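Local coordinates for protein DNA replication factor Cdt1 (Mus musculus, PDB 3A4C) that licenses DNA replication by cooperating with CDC6 and the origin recognition complex to load the MCM complex onto DNA, and also supports stable kinetochore-microtubule attachment in mitosis, at residues 22-36 and 70-84. Sequence-based numbering, arbitrary orientation.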
# COMPACT_ATOMS: atom_id res chain seq x y z
N LEU A 22 1.17 6.25 -2.17
CA LEU A 22 -0.04 6.25 -1.36
C LEU A 22 -0.12 7.47 -0.44
O LEU A 22 -1.15 8.16 -0.37
CB LEU A 22 -0.09 4.98 -0.51
CG LEU A 22 -1.28 4.86 0.43
CD1 LEU A 22 -2.56 4.97 -0.38
CD2 LEU A 22 -1.24 3.54 1.20
N ARG A 23 0.96 7.75 0.27
CA ARG A 23 0.93 8.88 1.20
C ARG A 23 0.68 10.19 0.45
O ARG A 23 -0.08 11.04 0.91
CB ARG A 23 2.22 8.99 2.02
CG ARG A 23 2.01 9.91 3.22
CD ARG A 23 3.21 10.77 3.50
NE ARG A 23 3.91 11.15 2.28
CZ ARG A 23 5.03 11.85 2.27
NH1 ARG A 23 5.56 12.25 3.41
NH2 ARG A 23 5.63 12.15 1.12
N ASN A 24 1.32 10.35 -0.70
CA ASN A 24 1.12 11.56 -1.50
C ASN A 24 -0.30 11.74 -2.00
O ASN A 24 -0.80 12.86 -2.07
CB ASN A 24 2.12 11.61 -2.64
CG ASN A 24 3.45 12.19 -2.21
OD1 ASN A 24 4.22 12.70 -3.02
ND2 ASN A 24 3.72 12.11 -0.91
N VAL A 25 -0.95 10.64 -2.36
CA VAL A 25 -2.36 10.68 -2.76
C VAL A 25 -3.21 11.21 -1.60
O VAL A 25 -4.09 12.05 -1.80
CB VAL A 25 -2.86 9.29 -3.19
CG1 VAL A 25 -4.40 9.25 -3.21
CG2 VAL A 25 -2.30 8.95 -4.57
N PHE A 26 -2.93 10.73 -0.40
CA PHE A 26 -3.69 11.18 0.76
C PHE A 26 -3.33 12.60 1.19
O PHE A 26 -4.18 13.32 1.70
CB PHE A 26 -3.59 10.19 1.92
CG PHE A 26 -4.61 9.10 1.84
CD1 PHE A 26 -4.40 8.00 1.04
CD2 PHE A 26 -5.81 9.21 2.53
CE1 PHE A 26 -5.36 7.00 0.95
CE2 PHE A 26 -6.77 8.21 2.45
CZ PHE A 26 -6.55 7.11 1.66
N VAL A 27 -2.08 13.00 1.00
CA VAL A 27 -1.68 14.38 1.30
C VAL A 27 -2.47 15.37 0.44
O VAL A 27 -2.82 16.46 0.89
CB VAL A 27 -0.17 14.59 1.12
CG1 VAL A 27 0.16 16.07 0.98
CG2 VAL A 27 0.56 13.99 2.31
N SER A 28 -2.75 14.98 -0.79
CA SER A 28 -3.47 15.83 -1.72
C SER A 28 -4.98 15.74 -1.55
O SER A 28 -5.73 16.47 -2.20
CB SER A 28 -3.09 15.46 -3.16
OG SER A 28 -3.84 16.21 -4.09
N GLU A 29 -5.43 14.83 -0.69
CA GLU A 29 -6.86 14.64 -0.50
C GLU A 29 -7.31 15.23 0.83
O GLU A 29 -6.72 14.94 1.87
CB GLU A 29 -7.21 13.14 -0.56
CG GLU A 29 -8.66 12.83 -0.21
CD GLU A 29 -9.63 13.59 -1.08
OE1 GLU A 29 -10.35 14.45 -0.55
OE2 GLU A 29 -9.65 13.33 -2.31
N ARG A 30 -8.34 16.07 0.82
CA ARG A 30 -8.83 16.64 2.07
C ARG A 30 -9.58 15.63 2.93
O ARG A 30 -9.58 15.73 4.16
CB ARG A 30 -9.71 17.86 1.80
CG ARG A 30 -11.19 17.55 1.68
CD ARG A 30 -11.99 18.83 1.46
NE ARG A 30 -11.42 19.96 2.20
CZ ARG A 30 -11.73 20.25 3.46
NH1 ARG A 30 -12.59 19.50 4.13
NH2 ARG A 30 -11.16 21.29 4.05
N LYS A 31 -10.22 14.65 2.30
CA LYS A 31 -10.95 13.63 3.05
C LYS A 31 -10.03 12.60 3.70
O LYS A 31 -8.99 12.24 3.14
CB LYS A 31 -11.96 12.94 2.13
CG LYS A 31 -12.95 13.91 1.50
CD LYS A 31 -14.07 13.18 0.80
CE LYS A 31 -13.54 12.25 -0.27
NZ LYS A 31 -14.64 11.80 -1.17
N PRO A 32 -10.43 12.09 4.88
CA PRO A 32 -9.63 11.17 5.69
C PRO A 32 -9.63 9.74 5.16
O PRO A 32 -8.78 8.95 5.56
CB PRO A 32 -10.33 11.20 7.06
CG PRO A 32 -11.52 12.12 6.92
CD PRO A 32 -11.77 12.31 5.46
N ALA A 33 -10.58 9.41 4.29
CA ALA A 33 -10.64 8.07 3.71
C ALA A 33 -11.01 8.14 2.25
O ALA A 33 -11.66 9.09 1.82
CB ALA A 33 -11.65 7.19 4.47
N LEU A 34 -10.59 7.14 1.48
CA LEU A 34 -10.97 7.02 0.08
C LEU A 34 -11.29 5.56 -0.19
O LEU A 34 -10.73 4.68 0.45
CB LEU A 34 -9.81 7.44 -0.83
CG LEU A 34 -9.38 8.91 -0.82
CD1 LEU A 34 -8.06 9.04 -1.57
CD2 LEU A 34 -10.46 9.78 -1.43
N THR A 35 -12.18 5.29 -1.14
CA THR A 35 -12.46 3.90 -1.50
C THR A 35 -11.23 3.30 -2.17
O THR A 35 -10.45 4.02 -2.80
CB THR A 35 -13.66 3.77 -2.45
OG1 THR A 35 -13.33 4.36 -3.72
CG2 THR A 35 -14.88 4.48 -1.85
N MET A 36 -11.06 1.99 -2.01
CA MET A 36 -9.98 1.24 -2.64
C MET A 36 -9.93 1.47 -4.14
O MET A 36 -8.86 1.63 -4.71
CB MET A 36 -10.15 -0.25 -2.40
CG MET A 36 -9.15 -0.84 -1.47
SD MET A 36 -7.53 -0.83 -2.25
CE MET A 36 -6.68 -1.91 -1.11
N TRP A 70 -0.79 1.54 10.35
CA TRP A 70 -0.81 2.71 9.48
C TRP A 70 -2.01 2.67 8.56
O TRP A 70 -2.78 3.62 8.47
CB TRP A 70 0.47 2.75 8.64
CG TRP A 70 0.53 3.89 7.68
CD1 TRP A 70 0.26 5.20 7.95
CD2 TRP A 70 0.93 3.83 6.30
NE1 TRP A 70 0.46 5.96 6.82
CE2 TRP A 70 0.87 5.14 5.79
CE3 TRP A 70 1.33 2.79 5.45
CZ2 TRP A 70 1.19 5.45 4.47
CZ3 TRP A 70 1.65 3.10 4.13
CH2 TRP A 70 1.58 4.41 3.66
N LEU A 71 -2.17 1.54 7.88
CA LEU A 71 -3.15 1.41 6.81
C LEU A 71 -4.30 0.49 7.21
O LEU A 71 -4.10 -0.70 7.45
CB LEU A 71 -2.46 0.85 5.56
CG LEU A 71 -3.23 0.78 4.24
CD1 LEU A 71 -3.84 2.11 3.91
CD2 LEU A 71 -2.27 0.37 3.13
N SER A 72 -5.50 1.06 7.28
CA SER A 72 -6.69 0.32 7.68
C SER A 72 -7.66 0.20 6.50
O SER A 72 -7.77 1.12 5.69
CB SER A 72 -7.36 1.06 8.85
OG SER A 72 -8.00 0.16 9.73
N LEU A 73 -8.34 -0.93 6.40
CA LEU A 73 -9.36 -1.15 5.38
C LEU A 73 -10.68 -1.42 6.06
O LEU A 73 -10.74 -2.22 6.99
CB LEU A 73 -8.99 -2.35 4.52
CG LEU A 73 -7.62 -2.29 3.87
CD1 LEU A 73 -7.28 -3.64 3.27
CD2 LEU A 73 -7.63 -1.22 2.80
N HIS A 74 -11.75 -0.76 5.61
CA HIS A 74 -13.06 -0.94 6.24
C HIS A 74 -14.14 -1.12 5.18
O HIS A 74 -14.38 -0.24 4.38
CB HIS A 74 -13.36 0.25 7.16
CG HIS A 74 -14.67 0.16 7.89
ND1 HIS A 74 -15.06 -0.95 8.61
CD2 HIS A 74 -15.67 1.07 8.04
CE1 HIS A 74 -16.25 -0.73 9.15
NE2 HIS A 74 -16.64 0.49 8.82
N ARG A 75 -14.79 -2.27 5.18
CA ARG A 75 -15.89 -2.50 4.25
C ARG A 75 -17.14 -1.76 4.70
O ARG A 75 -17.59 -1.91 5.83
CB ARG A 75 -16.19 -3.99 4.13
CG ARG A 75 -15.05 -4.83 3.51
CD ARG A 75 -15.53 -6.25 3.24
NE ARG A 75 -14.43 -7.12 2.82
CZ ARG A 75 -13.62 -7.76 3.67
NH1 ARG A 75 -13.79 -7.61 4.98
NH2 ARG A 75 -12.65 -8.54 3.22
N ILE A 76 -17.69 -0.95 3.80
CA ILE A 76 -19.02 -0.37 4.00
C ILE A 76 -19.85 -0.66 2.76
O ILE A 76 -19.53 -0.19 1.67
CB ILE A 76 -18.94 1.15 4.23
CG1 ILE A 76 -17.96 1.47 5.36
CG2 ILE A 76 -20.32 1.72 4.55
CD1 ILE A 76 -17.78 2.97 5.66
N ARG A 77 -20.89 -1.46 2.92
CA ARG A 77 -21.64 -1.96 1.79
C ARG A 77 -20.67 -2.57 0.78
O ARG A 77 -19.86 -3.41 1.15
CB ARG A 77 -22.52 -0.86 1.19
CG ARG A 77 -23.51 -0.30 2.21
CD ARG A 77 -24.51 0.65 1.58
NE ARG A 77 -25.61 0.90 2.51
CZ ARG A 77 -26.74 1.51 2.18
NH1 ARG A 77 -27.68 1.69 3.11
NH2 ARG A 77 -26.94 1.94 0.94
N THR A 78 -20.73 -2.18 -0.49
CA THR A 78 -19.83 -2.82 -1.45
C THR A 78 -18.53 -2.04 -1.68
O THR A 78 -17.76 -2.37 -2.58
CB THR A 78 -20.51 -3.12 -2.80
OG1 THR A 78 -20.76 -1.90 -3.50
CG2 THR A 78 -21.83 -3.87 -2.58
N ASP A 79 -18.30 -1.01 -0.88
CA ASP A 79 -17.06 -0.24 -0.96
C ASP A 79 -16.11 -0.71 0.12
O ASP A 79 -16.54 -1.17 1.16
CB ASP A 79 -17.32 1.25 -0.77
CG ASP A 79 -18.22 1.83 -1.84
OD1 ASP A 79 -18.03 1.49 -3.02
OD2 ASP A 79 -19.11 2.64 -1.49
N THR A 80 -14.81 -0.58 -0.12
CA THR A 80 -13.82 -0.77 0.93
C THR A 80 -13.06 0.53 1.10
O THR A 80 -12.46 1.04 0.16
CB THR A 80 -12.87 -1.92 0.60
OG1 THR A 80 -13.62 -3.14 0.53
CG2 THR A 80 -11.77 -2.03 1.67
N TYR A 81 -13.12 1.10 2.30
CA TYR A 81 -12.48 2.38 2.53
C TYR A 81 -11.06 2.21 3.04
O TYR A 81 -10.81 1.39 3.92
CB TYR A 81 -13.31 3.24 3.49
CG TYR A 81 -14.46 3.89 2.78
CD1 TYR A 81 -14.31 5.12 2.15
CD2 TYR A 81 -15.71 3.27 2.72
CE1 TYR A 81 -15.36 5.72 1.48
CE2 TYR A 81 -16.77 3.86 2.05
CZ TYR A 81 -16.59 5.08 1.43
OH TYR A 81 -17.64 5.68 0.77
N VAL A 82 -10.15 2.97 2.44
CA VAL A 82 -8.76 3.04 2.86
C VAL A 82 -8.52 4.29 3.71
O VAL A 82 -8.84 5.41 3.31
CB VAL A 82 -7.82 3.09 1.65
CG1 VAL A 82 -6.38 3.29 2.11
CG2 VAL A 82 -7.96 1.82 0.82
N LYS A 83 -7.95 4.09 4.89
CA LYS A 83 -7.70 5.17 5.81
C LYS A 83 -6.27 5.08 6.31
O LYS A 83 -5.79 4.00 6.64
CB LYS A 83 -8.69 5.09 6.98
CG LYS A 83 -8.65 6.27 7.94
CD LYS A 83 -10.02 6.54 8.55
CE LYS A 83 -10.52 5.39 9.42
NZ LYS A 83 -11.82 5.71 10.11
N LEU A 84 -5.58 6.21 6.35
CA LEU A 84 -4.23 6.25 6.89
C LEU A 84 -4.24 6.87 8.27
O LEU A 84 -4.95 7.85 8.52
CB LEU A 84 -3.31 7.07 5.97
CG LEU A 84 -2.98 6.48 4.60
CD1 LEU A 84 -1.98 7.37 3.87
CD2 LEU A 84 -2.42 5.09 4.76
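Phe26, near the end of helix 3-27, packs against strand 79-84 and illustrates how one aromatic ring can tie a helix to a sheet. Its CB already meets Leu84 CD1 at 3.8 Å. CG and CD1 of Phe26 face the same leucine, whose CG sits 4.2 Å from the Phe26 ring centroid and 14° off the normal, a CH-pi contact over one face; Leu34 CD1 lies over the opposite face, toward its rim. Farther out, Phe26 CE1 packs on Val82 CG1, and CZ reaches both that methyl and, at 3.3 Å, Val82 O, which lies at the ring edge.

That oxygen also accepts the Leu34 N-H, while Val82 N returns a nearly straight bond of 2.7 Å to Leu34 O. Next along, Met36 N donates to Thr80 O, carrying the pairing into the start of helix 36-45. With chi1 at 67°, Thr35 has CG2 anti to its carbonyl carbon, and this methyl makes a CH-pi contact over one face of the Tyr81 ring, while OG1 caps Val38 N. The Leu22 CD2 methyl makes apolar contacts with Trp70 CH2, Leu71 CD2 and Leu84 CD2. Short strand 33-35 thus edges the 71-84 hairpin in an antiparallel three-stranded sheet backed by helices: the winged helix fold of the Cdt1 C-terminal domain.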